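PDB 6N1B: carbohydrate-binding protein from Flavonifractor plautii, which probably removes the acetyl group from the N-acetylgalactosamine of the blood group A antigen, and binds the blood group B trisaccharide beside a calcium ion. Local coordinates for residues N232-F237 against Q267-H272; G257-D262 against C286-F291; G327-F332 against Y356-K361. All blocks are in the same frame, centred on the assembly; numbering follows the deposited sequence.

Contact 1 (N232-F237 against Q267-H272). With CA (calcium ion), chain C; GLA (alpha-D-galactopyranose), chain B.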
loop_
_atom_site.group_PDB
_atom_site.type_symbol
_atom_site.label_atom_id
_atom_site.label_comp_id
_atom_site.label_asym_id
_atom_site.label_seq_id
_atom_site.Cartn_x
_atom_site.Cartn_y
_atom_site.Cartn_z
ATOM N N ASN A 232 -12.482 9.166 -12.377
ATOM C CA ASN A 232 -13.795 8.651 -11.970
ATOM C C ASN A 232 -14.330 9.419 -10.797
ATOM O O ASN A 232 -15.595 9.598 -10.665
ATOM C CB ASN A 232 -13.724 7.143 -11.731
ATOM C CG ASN A 232 -15.062 6.459 -11.723
ATOM O OD1 ASN A 232 -15.445 5.767 -10.653
ATOM N ND2 ASN A 232 -15.725 6.502 -12.835
ATOM N N GLY A 233 -13.469 9.814 -9.878
ATOM C CA GLY A 233 -13.868 10.713 -8.816
ATOM C C GLY A 233 -14.864 10.228 -7.829
ATOM O O GLY A 233 -14.724 9.148 -7.228
ATOM N N GLN A 234 -15.938 11.037 -7.603
ATOM C CA GLN A 234 -16.961 10.785 -6.587
ATOM C C GLN A 234 -17.820 9.545 -6.932
ATOM O O GLN A 234 -18.586 9.141 -6.096
ATOM C CB GLN A 234 -17.805 12.049 -6.386
ATOM C CG GLN A 234 -17.067 13.187 -5.710
ATOM C CD GLN A 234 -16.547 12.841 -4.333
ATOM O OE1 GLN A 234 -17.230 12.205 -3.529
ATOM N NE2 GLN A 234 -15.258 13.305 -4.086
ATOM N N ALA A 235 -17.656 8.941 -8.129
ATOM C CA ALA A 235 -18.284 7.687 -8.470
ATOM C C ALA A 235 -17.559 6.465 -7.931
ATOM O O ALA A 235 -18.053 5.333 -8.046
ATOM C CB ALA A 235 -18.483 7.539 -9.960
ATOM N N ASN A 236 -16.360 6.670 -7.345
ATOM C CA ASN A 236 -15.572 5.573 -6.804
ATOM C C ASN A 236 -16.283 4.947 -5.590
ATOM O O ASN A 236 -16.906 5.631 -4.803
ATOM C CB ASN A 236 -14.196 6.031 -6.345
ATOM C CG ASN A 236 -13.341 6.563 -7.481
ATOM O OD1 ASN A 236 -13.602 6.327 -8.645
ATOM N ND2 ASN A 236 -12.161 7.120 -7.091
ATOM N N PHE A 237 -16.050 3.626 -5.404
ATOM C CA PHE A 237 -16.576 2.929 -4.194
ATOM C C PHE A 237 -15.704 1.691 -3.939
ATOM O O PHE A 237 -15.233 1.040 -4.859
ATOM C CB PHE A 237 -18.075 2.564 -4.347
ATOM C CG PHE A 237 -18.368 1.606 -5.462
ATOM C CD1 PHE A 237 -18.510 2.030 -6.699
ATOM C CD2 PHE A 237 -18.492 0.275 -5.165
ATOM C CE1 PHE A 237 -18.769 1.198 -7.709
ATOM C CE2 PHE A 237 -18.793 -0.637 -6.187
ATOM C CZ PHE A 237 -18.960 -0.162 -7.464
ATOM N N GLN A 267 -18.785 15.246 1.045
ATOM C CA GLN A 267 -18.473 13.816 1.053
ATOM C C GLN A 267 -17.106 13.540 0.477
ATOM O O GLN A 267 -16.717 14.096 -0.517
ATOM C CB GLN A 267 -19.580 13.156 0.217
ATOM C CG GLN A 267 -19.400 11.603 0.133
ATOM C CD GLN A 267 -19.546 10.872 1.411
ATOM O OE1 GLN A 267 -20.533 11.108 2.174
ATOM N NE2 GLN A 267 -18.590 9.941 1.704
ATOM N N LEU A 268 -16.427 12.604 1.123
ATOM C CA LEU A 268 -15.121 12.126 0.632
ATOM C C LEU A 268 -15.282 10.859 -0.154
ATOM O O LEU A 268 -16.123 9.998 0.161
ATOM C CB LEU A 268 -14.184 11.914 1.870
ATOM C CG LEU A 268 -13.811 13.223 2.599
ATOM C CD1 LEU A 268 -13.434 12.896 3.998
ATOM C CD2 LEU A 268 -12.700 13.847 1.831
ATOM N N ALA A 269 -14.429 10.673 -1.150
ATOM C CA ALA A 269 -14.415 9.502 -1.997
ATOM C C ALA A 269 -13.058 8.818 -1.934
ATOM O O ALA A 269 -12.024 9.482 -1.764
ATOM C CB ALA A 269 -14.690 9.889 -3.453
ATOM N N PRO A 270 -13.041 7.495 -2.084
ATOM C CA PRO A 270 -11.805 6.758 -1.954
ATOM C C PRO A 270 -10.959 6.865 -3.224
ATOM O O PRO A 270 -11.433 6.845 -4.340
ATOM C CB PRO A 270 -12.246 5.302 -1.756
ATOM C CG PRO A 270 -13.601 5.254 -2.501
ATOM C CD PRO A 270 -14.182 6.625 -2.245
ATOM N N TRP A 271 -9.618 6.818 -3.002
ATOM C CA TRP A 271 -8.669 6.502 -4.070
ATOM C C TRP A 271 -7.898 5.241 -3.808
ATOM O O TRP A 271 -7.964 4.251 -4.568
ATOM C CB TRP A 271 -7.668 7.684 -4.409
ATOM C CG TRP A 271 -6.711 7.329 -5.516
ATOM C CD1 TRP A 271 -5.318 7.244 -5.403
ATOM C CD2 TRP A 271 -7.036 6.891 -6.849
ATOM N NE1 TRP A 271 -4.804 6.869 -6.584
ATOM C CE2 TRP A 271 -5.802 6.659 -7.515
ATOM C CE3 TRP A 271 -8.235 6.808 -7.594
ATOM C CZ2 TRP A 271 -5.709 6.244 -8.799
ATOM C CZ3 TRP A 271 -8.127 6.401 -8.914
ATOM C CH2 TRP A 271 -6.906 6.111 -9.533
ATOM N N HIS A 272 -7.114 5.199 -2.717
ATOM C CA HIS A 272 -6.246 4.085 -2.378
ATOM C C HIS A 272 -6.365 3.888 -0.860
ATOM O O HIS A 272 -6.749 4.802 -0.124
ATOM C CB HIS A 272 -4.791 4.316 -2.808
ATOM C CG HIS A 272 -4.431 4.044 -4.191
ATOM N ND1 HIS A 272 -5.326 3.923 -5.230
ATOM C CD2 HIS A 272 -3.196 3.860 -4.742
ATOM C CE1 HIS A 272 -4.652 3.630 -6.350
ATOM N NE2 HIS A 272 -3.359 3.575 -6.100
HETATM CA CA CA C . -1.934 3.090 -7.554
HETATM C C1 GLA B . -3.079 6.311 -11.811
HETATM C C2 GLA B . -2.544 5.039 -11.072
HETATM C C3 GLA B . -2.532 3.851 -12.048
HETATM C C4 GLA B . -3.936 3.627 -12.718
HETATM C C5 GLA B . -4.483 4.976 -13.279
HETATM C C6 GLA B . -5.919 4.906 -13.611
HETATM O O2 GLA B . -1.166 5.362 -10.650
HETATM O O3 GLA B . -1.941 2.509 -11.332
HETATM O O4 GLA B . -4.736 3.118 -11.717
HETATM O O5 GLA B . -4.465 6.051 -12.240
HETATM O O6 GLA B . -6.439 6.155 -14.240
HETATM O O HOH W 1 -1.732 4.862 -8.460
HETATM O O HOH W 2 -0.260 3.426 -6.242
HETATM O O HOH W 3 -0.562 3.007 -9.200
HETATM O O HOH W 4 -3.554 2.530 -8.838
#
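The polar link between the two segments is a single side-chain bond: N236 ND2 donates to P270 O at 2.9 Å, nearly along the C=O axis and with the acceptor close to the amide plane. With CG anti to its own carbonyl carbon (chi1 -63°), N236 sends the amide across to the strand, where ND2 also lies at the edge of the W271 indole, 4.0 Å from CE3.

Packing is the second element. The A269 methyl meets the whole amide of Q234, with CB 3.4 Å from OE1 and almost as near to NE2 and CD. The Q234 chain is bent to get there, and NE2 is held by F291 O and G293 O. P270 CG sits 4.0 Å from N236 CB.

The third group is ligand and metal contacts. The indole of W271 puts CH2 3.6 Å from O5 of the alpha-D-galactopyranose, while NE1 bonds to Y335 OH and Y230 meets the ring edge-to-face. H272 NE2 binds the calcium at 2.1 Å, alongside D120 and four waters. The other ring nitrogen, H272 ND1, donates to W271 O at 2.7 Å from above the carbonyl plane, which fixes the ring rotation that points NE2 at the metal.

W271 and H272 both face Q289 of strand 283-291, a classic beta bulge. At this bulge, in the first strand of a propeller blade, two successive residues serve the two sites, W271 the glycan pocket and H272 the calcium.

Contact 2 (G257-D262 against C286-F291)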
loop_
_atom_site.group_PDB
_atom_site.type_symbol
_atom_site.label_atom_id
_atom_site.label_comp_id
_atom_site.label_asym_id
_atom_site.label_seq_id
_atom_site.Cartn_x
_atom_site.Cartn_y
_atom_site.Cartn_z
ATOM N N GLY A 257 -20.511 2.895 4.434
ATOM C CA GLY A 257 -20.040 3.912 5.360
ATOM C C GLY A 257 -18.532 4.153 5.268
ATOM O O GLY A 257 -18.031 4.721 6.281
ATOM N N PHE A 258 -17.855 3.795 4.209
ATOM C CA PHE A 258 -16.386 3.816 4.195
ATOM C C PHE A 258 -15.833 5.137 4.564
ATOM O O PHE A 258 -14.907 5.206 5.450
ATOM C CB PHE A 258 -15.914 3.321 2.826
ATOM C CG PHE A 258 -14.430 3.094 2.749
ATOM C CD1 PHE A 258 -13.843 2.101 3.501
ATOM C CD2 PHE A 258 -13.618 3.924 1.970
ATOM C CE1 PHE A 258 -12.478 1.851 3.450
ATOM C CE2 PHE A 258 -12.247 3.677 1.923
ATOM C CZ PHE A 258 -11.687 2.670 2.624
ATOM N N LEU A 259 -16.322 6.208 3.970
ATOM C CA LEU A 259 -15.886 7.552 4.264
ATOM C C LEU A 259 -17.089 8.472 4.521
ATOM O O LEU A 259 -18.203 8.142 4.056
ATOM C CB LEU A 259 -15.064 8.162 3.156
ATOM C CG LEU A 259 -13.705 7.478 2.939
ATOM C CD1 LEU A 259 -13.193 7.766 1.490
ATOM C CD2 LEU A 259 -12.662 7.948 3.970
ATOM N N GLY A 260 -16.877 9.543 5.203
ATOM C CA GLY A 260 -17.897 10.478 5.573
ATOM C C GLY A 260 -17.641 11.885 5.035
ATOM O O GLY A 260 -17.113 12.050 3.942
ATOM N N LEU A 261 -18.104 12.832 5.867
ATOM C CA LEU A 261 -17.971 14.235 5.501
ATOM C C LEU A 261 -16.652 14.829 6.033
ATOM O O LEU A 261 -16.221 14.471 7.129
ATOM C CB LEU A 261 -19.154 14.983 6.028
ATOM C CG LEU A 261 -20.584 14.440 5.657
ATOM C CD1 LEU A 261 -21.681 15.407 6.110
ATOM C CD2 LEU A 261 -20.721 14.085 4.211
ATOM N N ASP A 262 -16.138 15.807 5.258
ATOM C CA ASP A 262 -14.972 16.547 5.685
ATOM C C ASP A 262 -15.379 17.775 6.503
ATOM O O ASP A 262 -16.535 17.915 6.914
ATOM C CB ASP A 262 -14.092 16.882 4.467
ATOM C CG ASP A 262 -14.681 17.922 3.503
ATOM O OD1 ASP A 262 -15.703 18.541 3.897
ATOM O OD2 ASP A 262 -14.012 18.093 2.480
ATOM N N CYS A 286 -8.597 1.550 8.976
ATOM C CA CYS A 286 -8.157 1.820 7.594
ATOM C C CYS A 286 -7.691 3.287 7.482
ATOM O O CYS A 286 -8.311 4.204 7.989
ATOM C CB CYS A 286 -9.368 1.570 6.657
ATOM S SG CYS A 286 -9.023 2.070 4.928
ATOM N N ILE A 287 -6.541 3.385 6.792
ATOM C CA ILE A 287 -6.084 4.695 6.341
ATOM C C ILE A 287 -6.414 4.779 4.870
ATOM O O ILE A 287 -5.907 4.019 4.044
ATOM C CB ILE A 287 -4.533 4.851 6.620
ATOM C CG1 ILE A 287 -4.293 4.937 8.075
ATOM C CG2 ILE A 287 -4.058 6.086 5.922
ATOM C CD1 ILE A 287 -2.839 5.171 8.463
ATOM N N SER A 288 -7.265 5.751 4.555
ATOM C CA SER A 288 -7.771 5.991 3.189
ATOM C C SER A 288 -7.147 7.269 2.596
ATOM O O SER A 288 -7.303 8.348 3.197
ATOM C CB SER A 288 -9.311 6.150 3.248
ATOM O OG SER A 288 -9.802 6.604 2.025
ATOM N N GLN A 289 -6.492 7.128 1.465
ATOM C CA GLN A 289 -6.131 8.288 0.651
ATOM C C GLN A 289 -7.384 8.628 -0.140
ATOM O O GLN A 289 -7.887 7.800 -0.923
ATOM C CB GLN A 289 -4.991 7.896 -0.316
ATOM C CG GLN A 289 -4.660 9.021 -1.263
ATOM C CD GLN A 289 -3.863 8.596 -2.472
ATOM O OE1 GLN A 289 -3.484 7.419 -2.596
ATOM N NE2 GLN A 289 -3.689 9.548 -3.448
ATOM N N CYS A 290 -7.931 9.832 0.111
ATOM C CA CYS A 290 -9.270 10.206 -0.314
ATOM C C CYS A 290 -9.339 11.637 -0.722
ATOM O O CYS A 290 -8.359 12.403 -0.535
ATOM C CB CYS A 290 -10.305 9.805 0.747
ATOM S SG CYS A 290 -10.017 10.623 2.345
ATOM N N PHE A 291 -10.493 12.094 -1.200
ATOM C CA PHE A 291 -10.612 13.418 -1.798
ATOM C C PHE A 291 -12.055 13.863 -1.827
ATOM O O PHE A 291 -12.970 12.991 -1.985
ATOM C CB PHE A 291 -9.972 13.448 -3.185
ATOM C CG PHE A 291 -10.581 12.455 -4.139
ATOM C CD1 PHE A 291 -10.156 11.135 -4.165
ATOM C CD2 PHE A 291 -11.636 12.857 -4.961
ATOM C CE1 PHE A 291 -10.757 10.232 -5.011
ATOM C CE2 PHE A 291 -12.208 11.949 -5.814
ATOM C CZ PHE A 291 -11.814 10.631 -5.804
#
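The unusual feature is a thiol set against an aromatic ring: C286 SG lies 4.7 Å from the centroid of the F258 ring, in an oblique sulfur-aromatic contact 68° off the ring normal. C286 SG comes closest to F258 CZ, at 3.6 Å, and next to CE1. The setting is a blade of a beta-propeller. C286-F291 belongs to the second strand of the four-stranded antiparallel sheet 269-278, 283-291, 300-306 and 313-314, and G257-D262 is part of the connection from the preceding blade, laid over one face of that sheet.

Strand alternation supplies the surface. C286, S288 and C290 turn their side chains toward the connection, whereas I287, Q289 and F291 turn theirs to the other face. Two neighbouring residues meet this row. F258 has CG anti to its backbone N (chi1 -171°), which carries the ring along the sheet to C286 and brings CE2 to 3.8 Å from S288 OG; W312 packs edge-to-face on the same ring. L259 points directly at the strand and straddles S288, both methyls approaching OG, with CD1 at 3.6 Å and CD2 at 3.7 Å.

All five touching residues are buried, and the association across the two segments is by van der Waals packing. Polar fixing of the connection comes from beside it: F258 O accepts from T304 OG1, and G260 N bonds to Q314 OE1, so the outer two strands of the blade hold its backbone. At the C290 end the closest approach is of a methylene to a methyl, C290 CB 3.6 Å from L259 CD1.

Contact 3 (G327-F332 against Y356-K361)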
loop_
_atom_site.group_PDB
_atom_site.type_symbol
_atom_site.label_atom_id
_atom_site.label_comp_id
_atom_site.label_asym_id
_atom_site.label_seq_id
_atom_site.Cartn_x
_atom_site.Cartn_y
_atom_site.Cartn_z
ATOM N N GLY A 327 6.700 23.793 -1.480
ATOM C CA GLY A 327 8.086 23.508 -1.565
ATOM C C GLY A 327 8.589 22.299 -0.881
ATOM O O GLY A 327 9.752 21.890 -1.092
ATOM N N SER A 328 7.743 21.706 -0.041
ATOM C CA SER A 328 8.105 20.470 0.704
ATOM C C SER A 328 7.979 19.284 -0.231
ATOM O O SER A 328 7.200 19.287 -1.218
ATOM C CB SER A 328 7.220 20.301 1.905
ATOM O OG SER A 328 7.595 21.294 2.830
ATOM N N TRP A 329 8.633 18.170 0.123
ATOM C CA TRP A 329 8.604 16.959 -0.721
ATOM C C TRP A 329 7.189 16.346 -0.798
ATOM O O TRP A 329 6.937 15.553 -1.717
ATOM C CB TRP A 329 9.613 15.913 -0.219
ATOM C CG TRP A 329 9.280 15.279 1.085
ATOM C CD1 TRP A 329 9.634 15.690 2.384
ATOM C CD2 TRP A 329 8.475 14.096 1.284
ATOM N NE1 TRP A 329 9.162 14.837 3.332
ATOM C CE2 TRP A 329 8.421 13.886 2.686
ATOM C CE3 TRP A 329 7.853 13.172 0.442
ATOM C CZ2 TRP A 329 7.731 12.818 3.248
ATOM C CZ3 TRP A 329 7.205 12.102 0.963
ATOM C CH2 TRP A 329 7.130 11.930 2.363
ATOM N N ASP A 330 6.310 16.706 0.145
ATOM C CA ASP A 330 4.937 16.174 0.196
ATOM C C ASP A 330 3.925 17.287 -0.076
ATOM O O ASP A 330 2.800 17.172 0.439
ATOM C CB ASP A 330 4.710 15.435 1.485
ATOM C CG ASP A 330 4.841 16.270 2.721
ATOM O OD1 ASP A 330 5.179 17.502 2.649
ATOM O OD2 ASP A 330 4.501 15.799 3.833
ATOM N N ASP A 331 4.244 18.317 -0.872
ATOM C CA ASP A 331 3.355 19.463 -1.020
ATOM C C ASP A 331 2.252 19.320 -2.061
ATOM O O ASP A 331 1.377 20.224 -2.079
ATOM C CB ASP A 331 4.131 20.748 -1.292
ATOM C CG ASP A 331 4.700 20.773 -2.691
ATOM O OD1 ASP A 331 4.721 19.826 -3.469
ATOM O OD2 ASP A 331 5.217 21.980 -3.018
ATOM N N PHE A 332 2.228 18.250 -2.866
ATOM C CA PHE A 332 1.149 18.073 -3.860
ATOM C C PHE A 332 -0.019 17.308 -3.329
ATOM O O PHE A 332 -1.200 17.716 -3.465
ATOM C CB PHE A 332 1.639 17.518 -5.166
ATOM C CG PHE A 332 0.543 17.359 -6.227
ATOM C CD1 PHE A 332 -0.097 18.458 -6.728
ATOM C CD2 PHE A 332 0.124 16.118 -6.598
ATOM C CE1 PHE A 332 -1.152 18.313 -7.597
ATOM C CE2 PHE A 332 -0.975 15.999 -7.486
ATOM C CZ PHE A 332 -1.544 17.089 -8.003
ATOM N N TYR A 356 4.093 6.815 4.772
ATOM C CA TYR A 356 3.268 7.515 3.820
ATOM C C TYR A 356 3.983 7.832 2.562
ATOM O O TYR A 356 5.135 8.300 2.610
ATOM C CB TYR A 356 2.600 8.767 4.421
ATOM C CG TYR A 356 3.434 10.026 4.605
ATOM C CD1 TYR A 356 4.184 10.216 5.770
ATOM C CD2 TYR A 356 3.376 11.011 3.725
ATOM C CE1 TYR A 356 4.873 11.434 6.002
ATOM C CE2 TYR A 356 3.999 12.223 3.938
ATOM C CZ TYR A 356 4.721 12.473 5.049
ATOM O OH TYR A 356 5.344 13.647 5.317
ATOM N N SER A 357 3.382 7.614 1.415
ATOM C CA SER A 357 3.937 8.138 0.189
ATOM C C SER A 357 3.326 9.470 -0.150
ATOM O O SER A 357 2.217 9.814 0.367
ATOM C CB SER A 357 3.883 7.117 -0.929
ATOM O OG SER A 357 2.546 6.818 -1.373
ATOM N N ALA A 358 4.047 10.268 -0.929
ATOM C CA ALA A 358 3.571 11.605 -1.294
ATOM C C ALA A 358 4.312 12.056 -2.540
ATOM O O ALA A 358 5.224 11.408 -3.028
ATOM C CB ALA A 358 3.725 12.578 -0.146
ATOM N N LEU A 359 3.849 13.199 -3.055
ATOM C CA LEU A 359 4.454 13.818 -4.257
ATOM C C LEU A 359 4.665 15.306 -3.988
ATOM O O LEU A 359 3.874 15.922 -3.295
ATOM C CB LEU A 359 3.536 13.670 -5.484
ATOM C CG LEU A 359 3.363 12.286 -6.060
ATOM C CD1 LEU A 359 2.411 11.403 -5.280
ATOM C CD2 LEU A 359 2.929 12.386 -7.479
ATOM N N GLN A 360 5.741 15.811 -4.654
ATOM C CA GLN A 360 6.043 17.221 -4.709
ATOM C C GLN A 360 5.660 17.720 -6.043
ATOM O O GLN A 360 5.948 17.108 -7.097
ATOM C CB GLN A 360 7.527 17.465 -4.426
ATOM C CG GLN A 360 7.852 18.955 -4.376
ATOM C CD GLN A 360 9.270 19.313 -3.969
ATOM O OE1 GLN A 360 10.050 18.456 -3.542
ATOM N NE2 GLN A 360 9.586 20.620 -4.166
ATOM N N LYS A 361 4.991 18.900 -6.085
ATOM C CA LYS A 361 4.575 19.550 -7.352
ATOM C C LYS A 361 5.677 20.414 -7.992
ATOM O O LYS A 361 6.550 20.922 -7.350
ATOM C CB LYS A 361 3.317 20.368 -7.187
ATOM C CG LYS A 361 3.435 21.442 -6.115
ATOM C CD LYS A 361 2.121 22.238 -6.005
ATOM C CE LYS A 361 2.037 22.785 -4.627
ATOM N NZ LYS A 361 3.108 23.682 -4.324
HETATM O O HOH W 5 7.092 22.195 -4.921
#
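W329 and Y356 form a slid-apart aromatic pair: the planes are 28° from parallel, but with 5.1 Å between the centroid of the indole six-membered ring and that of the phenol ring they barely overlap, touching through W329 CH2 and Y356 CE2. D330 CB covers one face of the indole, over its centre, and Y35 meets W329 edge-to-face. D330 OD2 lies at the edge of the phenol, and L359 CB at the edge of F332, a ring that also makes a cation-pi contact with R385.

The motif is a type I beta turn, S328 to D331, leading into strand 333-342 and packed on the neighbouring strand 351-361 of the closing propeller blade. F332 N donates to L359 O at 2.9 Å, next to Q333, which also pairs with L359, where the turn enters the strand.

Two aspartates do the polar work. Y356 OH donates to D330 OD2 at 2.7 Å, from above the carboxylate plane; the same oxygen makes a salt bridge to K31. D331, its CG set between the backbone N and the carbonyl carbon (chi1 72°), lays its carboxylate against K361: OD1 takes the K361 backbone N at 2.8 Å on its syn lone pair. G327 N and K361 NZ reach OD2 from opposite faces of its plane; K361 NZ forms a salt bridge with D331 OD2 at 3.0 Å and another with D326. A water completes the network, donating to D331 OD2 at 2.7 Å and to K361 O, and accepting from Q360 NE2 at 3.0 Å.

From the N terminus, contact 1 opens first, in the loop between strands 217-224 and 237-243, and closes at the start of strand 269-278, joining one propeller blade to the next. Contact 2 opens inside that interval and closes after it, so the two cross. They also touch directly, since strands 269-278 and 283-291 are neighbours in one sheet: A269 N probably bonds to F291 O. Contact 3 follows in series, its centre about 20 Å from that of contact 2. It closes a loop within the last blade, where the N-terminal strand 30-31 pairs with strand 385-395, so that this blade is built from both early and late parts of the chain.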